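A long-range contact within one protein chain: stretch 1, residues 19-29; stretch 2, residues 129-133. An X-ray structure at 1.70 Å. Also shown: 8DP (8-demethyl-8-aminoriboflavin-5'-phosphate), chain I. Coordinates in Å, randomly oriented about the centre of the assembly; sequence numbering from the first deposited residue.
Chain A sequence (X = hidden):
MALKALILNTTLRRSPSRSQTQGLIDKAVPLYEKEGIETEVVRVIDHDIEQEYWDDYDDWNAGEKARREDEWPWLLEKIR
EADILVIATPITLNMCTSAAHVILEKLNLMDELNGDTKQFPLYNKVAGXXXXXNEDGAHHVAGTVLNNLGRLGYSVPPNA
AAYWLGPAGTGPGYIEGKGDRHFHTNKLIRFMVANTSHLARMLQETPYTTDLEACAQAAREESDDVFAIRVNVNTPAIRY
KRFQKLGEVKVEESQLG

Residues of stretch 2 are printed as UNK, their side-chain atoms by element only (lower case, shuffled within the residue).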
ATOM      1  N   SER A  19       8.816 -21.840  13.242  1.00 17.82           N
ATOM      2  CA  SER A  19       8.439 -20.659  12.473  1.00 15.28           C
ATOM      3  C   SER A  19       8.826 -20.838  11.008  1.00 17.01           C
ATOM      4  O   SER A  19       9.969 -21.213  10.709  1.00 18.75           O
ATOM      5  CB  SER A  19       9.110 -19.404  13.069  1.00 17.02           C
ATOM      6  OG  SER A  19       9.257 -18.344  12.123  1.00 17.45           O
ATOM      7  N   GLN A  20       7.872 -20.569  10.103  1.00 14.96           N
ATOM      8  CA  GLN A  20       8.158 -20.575   8.665  1.00 16.95           C
ATOM      9  C   GLN A  20       9.253 -19.563   8.328  1.00 18.84           C
ATOM     10  O   GLN A  20      10.183 -19.862   7.566  1.00 16.79           O
ATOM     11  CB  GLN A  20       6.884 -20.259   7.854  1.00 18.09           C
ATOM     12  CG  GLN A  20       5.591 -21.010   8.259  1.00 18.12           C
ATOM     13  CD  GLN A  20       5.650 -22.500   7.997  1.00 16.80           C
ATOM     14  OE1 GLN A  20       5.943 -22.941   6.880  1.00 20.22           O
ATOM     15  NE2 GLN A  20       5.379 -23.295   9.039  1.00 18.23           N
ATOM     16  N   THR A  21       9.134 -18.350   8.872  1.00 20.00           N
ATOM     17  CA  THR A  21      10.064 -17.269   8.563  1.00 17.84           C
ATOM     18  C   THR A  21      11.478 -17.624   8.989  1.00 19.86           C
ATOM     19  O   THR A  21      12.450 -17.222   8.331  1.00 17.39           O
ATOM     20  CB  THR A  21       9.631 -15.980   9.269  1.00 18.16           C
ATOM     21  OG1 THR A  21       8.248 -15.741   9.019  1.00 17.30           O
ATOM     22  CG2 THR A  21      10.423 -14.791   8.750  1.00 21.21           C
ATOM     23  N   GLN A  22      11.605 -18.380  10.083  1.00 16.59           N
ATOM     24  CA  GLN A  22      12.917 -18.776  10.584  1.00 18.36           C
ATOM     25  C   GLN A  22      13.727 -19.513   9.524  1.00 21.00           C
ATOM     26  O   GLN A  22      14.963 -19.477   9.554  1.00 19.60           O
ATOM     27  CB  GLN A  22      12.743 -19.642  11.839  1.00 19.74           C
ATOM     28  CG  GLN A  22      14.059 -20.020  12.533  1.00 20.94           C
ATOM     29  CD  GLN A  22      14.759 -18.812  13.130  1.00 19.86           C
ATOM     30  OE1 GLN A  22      14.114 -17.856  13.554  1.00 19.36           O
ATOM     31  NE2 GLN A  22      16.089 -18.849  13.161  1.00 21.91           N
ATOM     32  N   GLY A  23      13.054 -20.195   8.584  1.00 18.21           N
ATOM     33  CA  GLY A  23      13.772 -20.846   7.500  1.00 21.05           C
ATOM     34  C   GLY A  23      14.594 -19.878   6.667  1.00 20.51           C
ATOM     35  O   GLY A  23      15.723 -20.181   6.287  1.00 17.93           O
ATOM     36  N   LEU A  24      14.045 -18.691   6.381  1.00 18.52           N
ATOM     37  CA  LEU A  24      14.821 -17.687   5.654  1.00 15.95           C
ATOM     38  C   LEU A  24      15.985 -17.165   6.500  1.00 16.59           C
ATOM     39  O   LEU A  24      17.091 -16.948   5.980  1.00 17.77           O
ATOM     40  CB  LEU A  24      13.912 -16.532   5.208  1.00 18.36           C
ATOM     41  CG  LEU A  24      12.930 -16.851   4.078  1.00 16.46           C
ATOM     42  CD1 LEU A  24      11.612 -17.416   4.643  1.00 20.09           C
ATOM     43  CD2 LEU A  24      12.706 -15.641   3.187  1.00 17.82           C
ATOM     44  N   ILE A  25      15.751 -16.962   7.795  1.00 14.34           N
ATOM     45  CA  ILE A  25      16.802 -16.524   8.716  1.00 17.08           C
ATOM     46  C   ILE A  25      17.934 -17.540   8.743  1.00 18.20           C
ATOM     47  O   ILE A  25      19.123 -17.179   8.708  1.00 16.96           O
ATOM     48  CB  ILE A  25      16.217 -16.294  10.121  1.00 14.79           C
ATOM     49  CG1 ILE A  25      15.089 -15.252  10.088  1.00 17.21           C
ATOM     50  CG2 ILE A  25      17.314 -15.913  11.124  1.00 18.39           C
ATOM     51  CD1 ILE A  25      14.486 -14.965  11.459  1.00 15.86           C
ATOM     52  N   ASP A  26      17.581 -18.825   8.781  1.00 16.05           N
ATOM     53  CA  ASP A  26      18.601 -19.866   8.835  1.00 17.84           C
ATOM     54  C   ASP A  26      19.492 -19.867   7.594  1.00 16.93           C
ATOM     55  O   ASP A  26      20.651 -20.288   7.682  1.00 21.29           O
ATOM     56  CB  ASP A  26      17.937 -21.232   9.038  1.00 21.02           C
ATOM     57  CG  ASP A  26      17.361 -21.397  10.449  1.00 25.01           C
ATOM     58  OD1 ASP A  26      17.810 -20.683  11.385  1.00 25.08           O
ATOM     59  OD2 ASP A  26      16.469 -22.251  10.631  1.00 29.82           O
ATOM     60  N   LYS A  27      18.985 -19.420   6.442  1.00 15.23           N
ATOM     61  CA  LYS A  27      19.847 -19.261   5.266  1.00 22.56           C
ATOM     62  C   LYS A  27      20.731 -18.019   5.372  1.00 19.45           C
ATOM     63  O   LYS A  27      21.904 -18.044   4.962  1.00 21.19           O
ATOM     64  CB  LYS A  27      19.022 -19.153   3.981  1.00 18.86           C
ATOM     65  CG  LYS A  27      18.073 -20.310   3.663  1.00 25.47           C
ATOM     66  CD  LYS A  27      18.827 -21.487   3.118  1.00 27.48           C
ATOM     67  CE  LYS A  27      17.901 -22.389   2.308  1.00 27.00           C
ATOM     68  NZ  LYS A  27      18.530 -23.692   2.080  1.00 29.61           N
ATOM     69  N   ALA A  28      20.174 -16.918   5.885  1.00 16.64           N
ATOM     70  CA  ALA A  28      20.895 -15.646   5.900  1.00 18.73           C
ATOM     71  C   ALA A  28      22.053 -15.653   6.894  1.00 20.44           C
ATOM     72  O   ALA A  28      23.090 -15.022   6.651  1.00 18.56           O
ATOM     73  CB  ALA A  28      19.935 -14.513   6.237  1.00 19.01           C
ATOM     74  N   VAL A  29      21.879 -16.307   8.043  1.00 16.56           N
ATOM     75  CA  VAL A  29      22.891 -16.214   9.103  1.00 19.02           C
ATOM     76  C   VAL A  29      24.263 -16.697   8.634  1.00 19.19           C
ATOM     77  O   VAL A  29      25.240 -15.941   8.781  1.00 21.38           O
ATOM     78  CB  VAL A  29      22.401 -16.940  10.370  1.00 18.68           C
ATOM     79  CG1 VAL A  29      23.561 -17.181  11.347  1.00 21.68           C
ATOM     80  CG2 VAL A  29      21.238 -16.156  11.023  1.00 17.00           C
ATOM     81  N   UNK A 129      15.446  -6.985   4.578  1.00 15.64           N
ATOM     82  CA  UNK A 129      14.138  -7.518   4.907  1.00 17.87           C
ATOM     83  C   UNK A 129      14.081  -8.977   4.481  1.00 16.45           C
ATOM     84  O   UNK A 129      14.506  -9.309   3.371  1.00 18.84           O
ATOM     85  c   UNK A 129      11.539  -6.327   6.120  1.00 27.83           C
ATOM     86  c   UNK A 129      13.075  -6.693   4.196  1.00 24.93           C
ATOM     87  c   UNK A 129      11.638  -6.743   4.652  1.00 25.92           C
ATOM     88  c   UNK A 129      10.916  -5.769   3.778  1.00 20.72           C
ATOM     89  N   UNK A 130      13.587  -9.840   5.370  1.00 14.57           N
ATOM     90  CA  UNK A 130      13.198 -11.207   5.034  1.00 16.45           C
ATOM     91  C   UNK A 130      11.706 -11.353   5.306  1.00 17.00           C
ATOM     92  O   UNK A 130      11.232 -10.955   6.374  1.00 19.82           O
ATOM     93  c   UNK A 130      15.512 -12.222   5.689  1.00 13.89           C
ATOM     94  c   UNK A 130      15.936 -12.606   4.249  1.00 16.53           C
ATOM     95  c   UNK A 130      13.985 -12.230   5.857  1.00 18.40           C
ATOM     96  c   UNK A 130      16.135 -13.160   6.682  1.00 16.24           C
ATOM     97  N   UNK A 131      10.954 -11.904   4.347  1.00 18.64           N
ATOM     98  CA  UNK A 131       9.506 -12.005   4.527  1.00 17.13           C
ATOM     99  C   UNK A 131       9.013 -13.386   4.122  1.00 16.77           C
ATOM    100  O   UNK A 131       9.551 -14.015   3.203  1.00 16.77           O
ATOM    101  c   UNK A 131       8.937  -9.519   4.192  1.00 22.11           C
ATOM    102  c   UNK A 131       8.750 -10.942   3.717  1.00 16.88           C
ATOM    103  c   UNK A 131       9.519  -8.557   1.634  1.00 20.00           C
ATOM    104  s   UNK A 131       8.329  -8.379   2.949  1.00 20.00           S
ATOM    105  N   UNK A 132       7.960 -13.844   4.794  1.00 16.91           N
ATOM    106  CA  UNK A 132       7.353 -15.135   4.479  1.00 14.19           C
ATOM    107  C   UNK A 132       5.841 -14.966   4.514  1.00 15.86           C
ATOM    108  O   UNK A 132       5.304 -14.521   5.523  1.00 17.56           O
ATOM    109  s   UNK A 132       7.488 -17.807   4.809  1.00 27.19           S
ATOM    110  c   UNK A 132       7.782 -16.208   5.484  1.00 20.75           C
ATOM    111  N   UNK A 133       5.160 -15.293   3.414  1.00 15.89           N
ATOM    112  CA  UNK A 133       3.714 -15.312   3.405  1.00 14.24           C
ATOM    113  C   UNK A 133       3.233 -16.590   2.743  1.00 17.98           C
ATOM    114  O   UNK A 133       3.992 -17.269   2.053  1.00 18.31           O
TER
HETATM  115  C4  8DP I 301       1.364 -16.195   6.975  1.00 24.32           C
HETATM  116  C5  8DP I 301       0.001 -16.552   6.371  1.00 16.85           C
HETATM  117  C8  8DP I 301      -2.378 -15.281   9.672  1.00 18.28           C
HETATM  118  N3  8DP I 301      -2.221 -12.854   6.297  1.00 17.75           N
HETATM  119  C2  8DP I 301       3.267 -17.701   7.855  1.00 31.54           C
HETATM  120  N2  8DP I 301      -2.469 -16.075  10.872  1.00 20.46           N
HETATM  121  N1  8DP I 301      -0.810 -15.263   6.341  1.00 18.08           N
HETATM  122  C6  8DP I 301      -1.534 -14.873   7.420  1.00 17.90           C
HETATM  123  O6  8DP I 301       1.041 -18.067   8.497  1.00 29.79           O
HETATM  124  N4  8DP I 301      -0.043 -14.830   4.161  1.00 16.45           N
HETATM  125  C12 8DP I 301      -2.265 -13.666   7.386  1.00 17.72           C
HETATM  126  C13 8DP I 301      -0.766 -14.459   5.247  1.00 18.15           C
HETATM  127  C14 8DP I 301      -1.471 -13.248   5.231  1.00 17.66           C
HETATM  128  C15 8DP I 301      -1.389 -12.460   4.075  1.00 17.03           C
HETATM  129  C16 8DP I 301       0.005 -14.056   3.095  1.00 15.40           C
HETATM  130  C1  8DP I 301       3.826 -18.055   9.237  1.00 19.02           C
HETATM  131  C3  8DP I 301       1.916 -17.040   8.134  1.00 32.91           C
HETATM  132  C7  8DP I 301      -1.613 -15.706   8.567  1.00 17.69           C
HETATM  133  C9  8DP I 301      -3.098 -14.053   9.616  1.00 17.77           C
HETATM  134  O1  8DP I 301       7.218 -17.461  11.032  1.00 16.05           O
HETATM  135  P1  8DP I 301       5.728 -17.861  10.960  1.00 17.23           P
HETATM  136  O2  8DP I 301       5.599 -19.412  11.161  1.00 17.43           O
HETATM  137  O3  8DP I 301       4.893 -17.117  11.993  1.00 14.90           O
HETATM  138  O4  8DP I 301       5.186 -17.527   9.475  1.00 18.76           O
HETATM  139  O5  8DP I 301       4.184 -16.899   7.199  1.00 23.59           O
HETATM  140  O7  8DP I 301       2.051 -15.238   6.572  1.00 16.96           O
HETATM  141  C10 8DP I 301      -3.930 -13.584  10.790  1.00 22.89           C
HETATM  142  C11 8DP I 301      -3.028 -13.267   8.493  1.00 18.12           C
HETATM  143  O8  8DP I 301      -2.054 -11.237   3.993  1.00 18.70           O
HETATM  144  N5  8DP I 301      -0.651 -12.881   3.041  1.00 14.61           N
HETATM  145  O9  8DP I 301       0.764 -14.414   1.953  1.00 16.45           O

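Position 129 carries four side-chain carbons. From the CB a single carbon leads to a fork of two methyls, the pattern of leucine rather than of isoleucine, which would branch at the CB itself. None of these atoms comes near stretch 1, and the residue is buried by other parts of the protein. This is Leu-129, with chi1 in t and chi2 in p.

At position 130 the count is again four carbons, and again the fork lies one bond beyond the CB. Here, however, the CA-to-CB bond points toward the helix, and one terminal methyl settles among three of its residues, packing against Leu-24, Ile-25 and Ala-28. The residue is Leu-130, and the methyl is CD1. Leu-130 CD1 lies 4.1 Å from Ala-28 CB, 4.1 Å from Ile-25 CG1 and 4.3 Å from Leu-24 CB, and 4.0 Å from the backbone atom Leu-24 O, so it packs on the helix backbone as well as on its side chains. With 90 Å² covered by the helix, Leu-130 is the residue most extensively buried by this contact.

Position 131 has an unbranched chain of two carbons, a sulfur and a final carbon. A thioether in this order identifies Met-131. Following the alternation of the strand, its CA-to-CB bond points away from the helix, and its nearest side-chain approach is Met-131 CB to Leu-24 CD2, 6.2 Å. The backbone nevertheless takes part: Leu-24 CD2 lies 3.5 Å from Met-131 O, a packing contact.

One carbon followed by one sulfur makes up the side chain at position 132, which again points toward the helix. The carbon, CB, lies 3.6 Å from Thr-21 OG1 and 4.1 Å from Leu-24 CD1, while the sulfur approaches Gln-20. Such a short side chain ending in sulfur is Cys-132. Cys-132 SG lies 4.0 Å from Gln-20 CB. Its small size suits a place where the two backbones draw close, Thr-21 CA and Cys-132 CA being 5.3 Å apart.

Position 133 has no side-chain atoms at all and is therefore Gly-133. An ideal CB here would clash with the bound flavin, lying 2.5 Å from 8DP O9.

The helix and strand run roughly antiparallel, at 144°, with their axes 7.7 Å apart at closest approach. No hydrogen bond joins the two stretches; the contact, 336 Å² summed over both sides, rests on close packing. Leu-24 and Ala-28, one helical turn apart, point toward the strand, where positions 130 and 132 face them. The helix start is meanwhile committed to the flavin phosphate: Gln-20 N donates to 8DP O2 (2.8 Å), and Thr-21 N and Thr-21 OG1 donate to 8DP O1 at 3.0 and 2.8 Å. Ser-19 OG donates to 8DP O1 over a very short 2.5 Å and also accepts from Gln-22 N at 3.1 Å, capping the helix. Thr-21 thus meets both the phosphate and Cys-132, linking the strand contact to the ligand site.

Stretch 2 129-133: LLMCG
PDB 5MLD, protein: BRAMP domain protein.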